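PDB 2DPW: hypothetical protein TTHA0179 from Thermus thermophilus, which is of unknown function but probably works as a nucleotidyltransferase, being a MobA-like protein with a GT-A type fold. Local coordinates for residues S4-A9 with E74-A79; A112-P117 with L149-S154. One frame throughout, in Å; residues are numbered along the deposited sequence.

Contact 1. Residues S4-A9 with E74-A79; sequences SAIVLA and ENLEQA
The one flat side-chain group at this buried contact, the carboxamide of Asn75, makes its hydrogen bonds outside the contact: OD1 bonds to the backbone N of Arg69 and ND2 to Asp68 OD1. From the strand only the stem of Asn75 is met, Leu8 CD2 lying 3.7 Å from Asn75 CB, while Val52 of the neighbouring strand also touches the residue. Leu8 sets CG beside its own backbone N (chi1 -59°), and its two methyls then divide the helix between them. CD2 goes to Asn75, and CD1 crosses obliquely to Leu76 CB at 4.2 Å. One helix turn further on, Ala79 directs its methyl at Ile6, which meets it with two carbons: Ala79 CB is 3.3 Å from Ile6 CD1 and 3.4 Å from Ile6 CG2. An extended chi2 of -179° carries CD1 out to that position. Strand and helix run nearly antiparallel, at 149° with axes 9.0 Å apart, as in a beta-alpha-beta layer where a helix lies back across the sheet. The interface is thus wholly apolar: shape and burial hold helix 72-81 to the strand, and Asn75 spends its polarity on fixing the loop before the helix.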
loop_
_atom_site.group_PDB
_atom_site.type_symbol
_atom_site.label_atom_id
_atom_site.label_comp_id
_atom_site.label_asym_id
_atom_site.label_seq_id
_atom_site.Cartn_x
_atom_site.Cartn_y
_atom_site.Cartn_z
ATOM N N SER A 4 6.152 0.384 14.565
ATOM C CA SER A 4 6.825 0.629 13.308
ATOM C C SER A 4 5.945 0.764 12.093
ATOM O O SER A 4 4.823 0.273 12.044
ATOM C CB SER A 4 7.857 -0.460 13.055
ATOM O OG SER A 4 8.905 -0.355 13.994
ATOM N N ALA A 5 6.491 1.457 11.111
ATOM C CA ALA A 5 5.832 1.683 9.845
ATOM C C ALA A 5 6.948 1.540 8.829
ATOM O O ALA A 5 8.122 1.675 9.177
ATOM C CB ALA A 5 5.264 3.077 9.800
ATOM N N ILE A 6 6.609 1.237 7.584
ATOM C CA ILE A 6 7.644 1.121 6.567
ATOM C C ILE A 6 7.195 1.831 5.319
ATOM O O ILE A 6 6.071 1.667 4.858
ATOM C CB ILE A 6 7.970 -0.341 6.205
ATOM C CG1 ILE A 6 8.442 -1.095 7.455
ATOM C CG2 ILE A 6 9.022 -0.364 5.093
ATOM C CD1 ILE A 6 8.810 -2.541 7.223
ATOM N N VAL A 7 8.087 2.631 4.772
ATOM C CA VAL A 7 7.773 3.362 3.574
ATOM C C VAL A 7 8.651 2.904 2.435
ATOM O O VAL A 7 9.876 3.085 2.448
ATOM C CB VAL A 7 7.957 4.844 3.791
ATOM C CG1 VAL A 7 7.634 5.585 2.537
ATOM C CG2 VAL A 7 7.063 5.288 4.924
ATOM N N LEU A 8 7.999 2.284 1.458
ATOM C CA LEU A 8 8.667 1.779 0.277
ATOM C C LEU A 8 8.580 2.865 -0.768
ATOM O O LEU A 8 7.745 2.820 -1.665
ATOM C CB LEU A 8 7.968 0.512 -0.201
ATOM C CG LEU A 8 7.948 -0.604 0.845
ATOM C CD1 LEU A 8 7.232 -1.808 0.278
ATOM C CD2 LEU A 8 9.381 -0.965 1.251
ATOM N N ALA A 9 9.438 3.861 -0.612
ATOM C CA ALA A 9 9.490 4.983 -1.527
ATOM C C ALA A 9 10.481 4.629 -2.607
ATOM O O ALA A 9 10.760 5.425 -3.502
ATOM C CB ALA A 9 9.939 6.229 -0.801
ATOM N N GLU A 74 11.148 -6.880 -2.140
ATOM C CA GLU A 74 12.528 -7.119 -1.793
ATOM C C GLU A 74 12.851 -6.082 -0.728
ATOM O O GLU A 74 13.477 -6.381 0.290
ATOM C CB GLU A 74 13.390 -6.959 -3.054
ATOM C CG GLU A 74 12.961 -7.886 -4.224
ATOM C CD GLU A 74 11.714 -7.410 -5.000
ATOM O OE1 GLU A 74 10.594 -7.376 -4.444
ATOM O OE2 GLU A 74 11.860 -7.073 -6.193
ATOM N N ASN A 75 12.384 -4.862 -0.972
ATOM C CA ASN A 75 12.574 -3.758 -0.046
ATOM C C ASN A 75 11.765 -4.031 1.207
ATOM O O ASN A 75 12.180 -3.698 2.307
ATOM C CB ASN A 75 12.120 -2.440 -0.678
ATOM C CG ASN A 75 13.079 -1.952 -1.753
ATOM O OD1 ASN A 75 14.261 -2.298 -1.746
ATOM N ND2 ASN A 75 12.583 -1.123 -2.666
ATOM N N LEU A 76 10.602 -4.646 1.040
ATOM C CA LEU A 76 9.771 -4.955 2.188
ATOM C C LEU A 76 10.457 -5.958 3.112
ATOM O O LEU A 76 10.377 -5.839 4.327
ATOM C CB LEU A 76 8.419 -5.518 1.743
ATOM C CG LEU A 76 7.514 -5.908 2.917
ATOM C CD1 LEU A 76 7.077 -4.649 3.668
ATOM C CD2 LEU A 76 6.317 -6.677 2.409
ATOM N N GLU A 77 11.125 -6.952 2.543
ATOM C CA GLU A 77 11.795 -7.941 3.374
ATOM C C GLU A 77 12.939 -7.276 4.127
ATOM O O GLU A 77 13.121 -7.510 5.323
ATOM C CB GLU A 77 12.312 -9.102 2.520
ATOM C CG GLU A 77 11.210 -9.846 1.759
ATOM C CD GLU A 77 11.699 -11.122 1.068
ATOM O OE1 GLU A 77 12.828 -11.127 0.520
ATOM O OE2 GLU A 77 10.941 -12.119 1.059
ATOM N N GLN A 78 13.693 -6.431 3.427
ATOM C CA GLN A 78 14.821 -5.709 4.022
ATOM C C GLN A 78 14.353 -4.948 5.271
ATOM O O GLN A 78 14.861 -5.156 6.374
ATOM C CB GLN A 78 15.409 -4.737 2.985
ATOM C CG GLN A 78 16.617 -3.920 3.432
ATOM C CD GLN A 78 17.110 -2.951 2.349
ATOM O OE1 GLN A 78 18.076 -2.221 2.549
ATOM N NE2 GLN A 78 16.442 -2.946 1.200
ATOM N N ALA A 79 13.361 -4.084 5.083
ATOM C CA ALA A 79 12.794 -3.283 6.160
ATOM C C ALA A 79 12.222 -4.131 7.305
ATOM O O ALA A 79 12.320 -3.761 8.471
ATOM C CB ALA A 79 11.716 -2.370 5.590
#

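Contact 2. Residues A112-P117 with L149-S154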
loop_
_atom_site.group_PDB
_atom_site.type_symbol
_atom_site.label_atom_id
_atom_site.label_comp_id
_atom_site.label_asym_id
_atom_site.label_seq_id
_atom_site.Cartn_x
_atom_site.Cartn_y
_atom_site.Cartn_z
ATOM N N ALA A 112 -5.689 -9.803 12.176
ATOM C CA ALA A 112 -5.245 -10.702 11.101
ATOM C C ALA A 112 -3.801 -10.430 10.675
ATOM O O ALA A 112 -3.346 -9.283 10.674
ATOM C CB ALA A 112 -6.175 -10.584 9.886
ATOM N N ALA A 113 -3.094 -11.499 10.316
ATOM C CA ALA A 113 -1.703 -11.428 9.881
ATOM C C ALA A 113 -1.527 -10.352 8.828
ATOM O O ALA A 113 -0.512 -9.652 8.778
ATOM C CB ALA A 113 -1.282 -12.760 9.301
ATOM N N LEU A 114 -2.537 -10.225 7.985
ATOM C CA LEU A 114 -2.490 -9.269 6.913
ATOM C C LEU A 114 -3.832 -8.581 6.724
ATOM O O LEU A 114 -4.860 -9.241 6.609
ATOM C CB LEU A 114 -2.075 -9.999 5.638
ATOM C CG LEU A 114 -1.976 -9.196 4.349
ATOM C CD1 LEU A 114 -0.962 -9.834 3.438
ATOM C CD2 LEU A 114 -3.342 -9.112 3.696
ATOM N N VAL A 115 -3.812 -7.249 6.708
ATOM C CA VAL A 115 -5.023 -6.474 6.498
ATOM C C VAL A 115 -4.765 -5.440 5.404
ATOM O O VAL A 115 -3.810 -4.672 5.468
ATOM C CB VAL A 115 -5.487 -5.784 7.796
ATOM C CG1 VAL A 115 -6.790 -5.007 7.554
ATOM C CG2 VAL A 115 -5.706 -6.836 8.873
ATOM N N TYR A 116 -5.622 -5.434 4.390
ATOM C CA TYR A 116 -5.474 -4.510 3.281
ATOM C C TYR A 116 -6.624 -3.543 3.118
ATOM O O TYR A 116 -7.706 -3.919 2.677
ATOM C CB TYR A 116 -5.317 -5.281 1.992
ATOM C CG TYR A 116 -5.127 -4.390 0.806
ATOM C CD1 TYR A 116 -4.221 -3.340 0.857
ATOM C CD2 TYR A 116 -5.805 -4.626 -0.381
ATOM C CE1 TYR A 116 -3.984 -2.551 -0.242
ATOM C CE2 TYR A 116 -5.577 -3.849 -1.493
ATOM C CZ TYR A 116 -4.665 -2.811 -1.418
ATOM O OH TYR A 116 -4.422 -2.033 -2.515
ATOM N N PRO A 117 -6.398 -2.271 3.461
ATOM C CA PRO A 117 -7.445 -1.247 3.345
ATOM C C PRO A 117 -7.899 -0.972 1.908
ATOM O O PRO A 117 -7.079 -0.762 1.015
ATOM C CB PRO A 117 -6.827 -0.004 4.002
ATOM C CG PRO A 117 -5.485 -0.372 4.475
ATOM C CD PRO A 117 -5.197 -1.801 4.174
ATOM N N LEU A 149 -0.567 -1.257 3.671
ATOM C CA LEU A 149 -0.697 -2.666 4.001
ATOM C C LEU A 149 -0.267 -2.866 5.445
ATOM O O LEU A 149 0.871 -2.572 5.820
ATOM C CB LEU A 149 0.165 -3.534 3.092
ATOM C CG LEU A 149 -0.085 -5.037 3.228
ATOM C CD1 LEU A 149 -1.460 -5.397 2.678
ATOM C CD2 LEU A 149 0.990 -5.779 2.472
ATOM N N LEU A 150 -1.192 -3.371 6.247
ATOM C CA LEU A 150 -0.964 -3.615 7.661
ATOM C C LEU A 150 -0.545 -5.081 7.898
ATOM O O LEU A 150 -1.310 -6.014 7.633
ATOM C CB LEU A 150 -2.250 -3.277 8.419
ATOM C CG LEU A 150 -2.212 -3.327 9.941
ATOM C CD1 LEU A 150 -0.984 -2.604 10.477
ATOM C CD2 LEU A 150 -3.486 -2.704 10.468
ATOM N N LEU A 151 0.669 -5.284 8.401
ATOM C CA LEU A 151 1.162 -6.644 8.617
ATOM C C LEU A 151 1.581 -7.011 10.017
ATOM O O LEU A 151 2.081 -6.189 10.783
ATOM C CB LEU A 151 2.385 -6.938 7.749
ATOM C CG LEU A 151 2.394 -6.713 6.247
ATOM C CD1 LEU A 151 3.798 -6.996 5.772
ATOM C CD2 LEU A 151 1.348 -7.596 5.540
ATOM N N ASP A 152 1.391 -8.283 10.331
ATOM C CA ASP A 152 1.837 -8.807 11.597
ATOM C C ASP A 152 3.103 -9.532 11.150
ATOM O O ASP A 152 3.037 -10.675 10.701
ATOM C CB ASP A 152 0.846 -9.804 12.151
ATOM C CG ASP A 152 1.235 -10.268 13.513
ATOM O OD1 ASP A 152 0.990 -9.517 14.479
ATOM O OD2 ASP A 152 1.819 -11.367 13.620
ATOM N N LYS A 153 4.235 -8.830 11.227
ATOM C CA LYS A 153 5.543 -9.357 10.818
ATOM C C LYS A 153 5.651 -10.841 11.137
ATOM O O LYS A 153 5.888 -11.666 10.248
ATOM C CB LYS A 153 6.689 -8.652 11.546
ATOM C CG LYS A 153 8.032 -9.330 11.276
ATOM C CD LYS A 153 9.201 -8.631 11.933
ATOM C CE LYS A 153 10.499 -9.333 11.584
ATOM N NZ LYS A 153 11.672 -8.772 12.285
ATOM N N SER A 154 5.504 -11.157 12.425
ATOM C CA SER A 154 5.578 -12.511 12.944
ATOM C C SER A 154 4.639 -13.479 12.276
ATOM O O SER A 154 5.033 -14.599 12.010
ATOM C CB SER A 154 5.249 -12.493 14.415
ATOM O OG SER A 154 4.258 -11.515 14.708
#
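Val115 and Leu150 form the tight centre here, a hydrogen-bonded antiparallel pair whose amides and carbonyls serve each other in both directions. Val115 N donates to Leu150 O at 2.9 Å, and Leu150 N returns a bond to Val115 O at 3.0 Å that arrives nearly along the C=O axis. A third bond continues the ladder where segment 112-117 is still a loop: Asp152 N reaches a lone pair of Ala113 O at 2.8 Å, in the carbonyl plane. Above the central pair the side chains are buried, with Val115 CB 4.1 Å from Leu150 CB.

The face of Leu114, Tyr116 and Leu149 is the more open, although Leu151 on it is buried. With one methyl Leu149 touches Tyr116 across from it and, diagonally, Leu114, its CD1 standing 3.9 Å from Tyr116 CD1 and 4.2 Å from Leu114 CG; leucine 149 and tyrosine side chains cross at about a right angle. Leu114 runs alongside Leu151, pointing the same way, so that Leu114 CD1 rests 3.8 Å from Leu151 CD2. The Tyr116 hydroxyl bonds to Gly146 O.

Strand 148-152 runs straight into helix 153-156. Asp152 is its N-cap, with OD2, whose position is less certain, bonded to Leu155 N. Phe156 of that helix covers Leu114 and Leu151, and Ala109 and Pro110 pack on the Leu150-Val115 face. Strand 148-152 is flanked on its other edge by strand 86-91, and strand 114-120 by strand 210-214.

In the fold
Both contacts involve one mixed sheet, contact 1 by packing a helix on it and contact 2 by pairing two of its strands. Contact 1 lies on a central strand and is fully buried and apolar; contact 2 zips its strands edge to edge through their backbones and is only partly buried. Strand 86-91 lies between them, its Val89 touching Leu8 and Leu76 as well as Leu149. They also meet directly: Leu76 CD2 packs 4.2 Å from Leu151 CD1. Strand 148-152 runs antiparallel to both its neighbours, 86-91 and 114-120, which is consistent with a GT-A type sheet, and strand 4-8 leads into a glycine-rich loop that in relatives probably serves nucleotide binding.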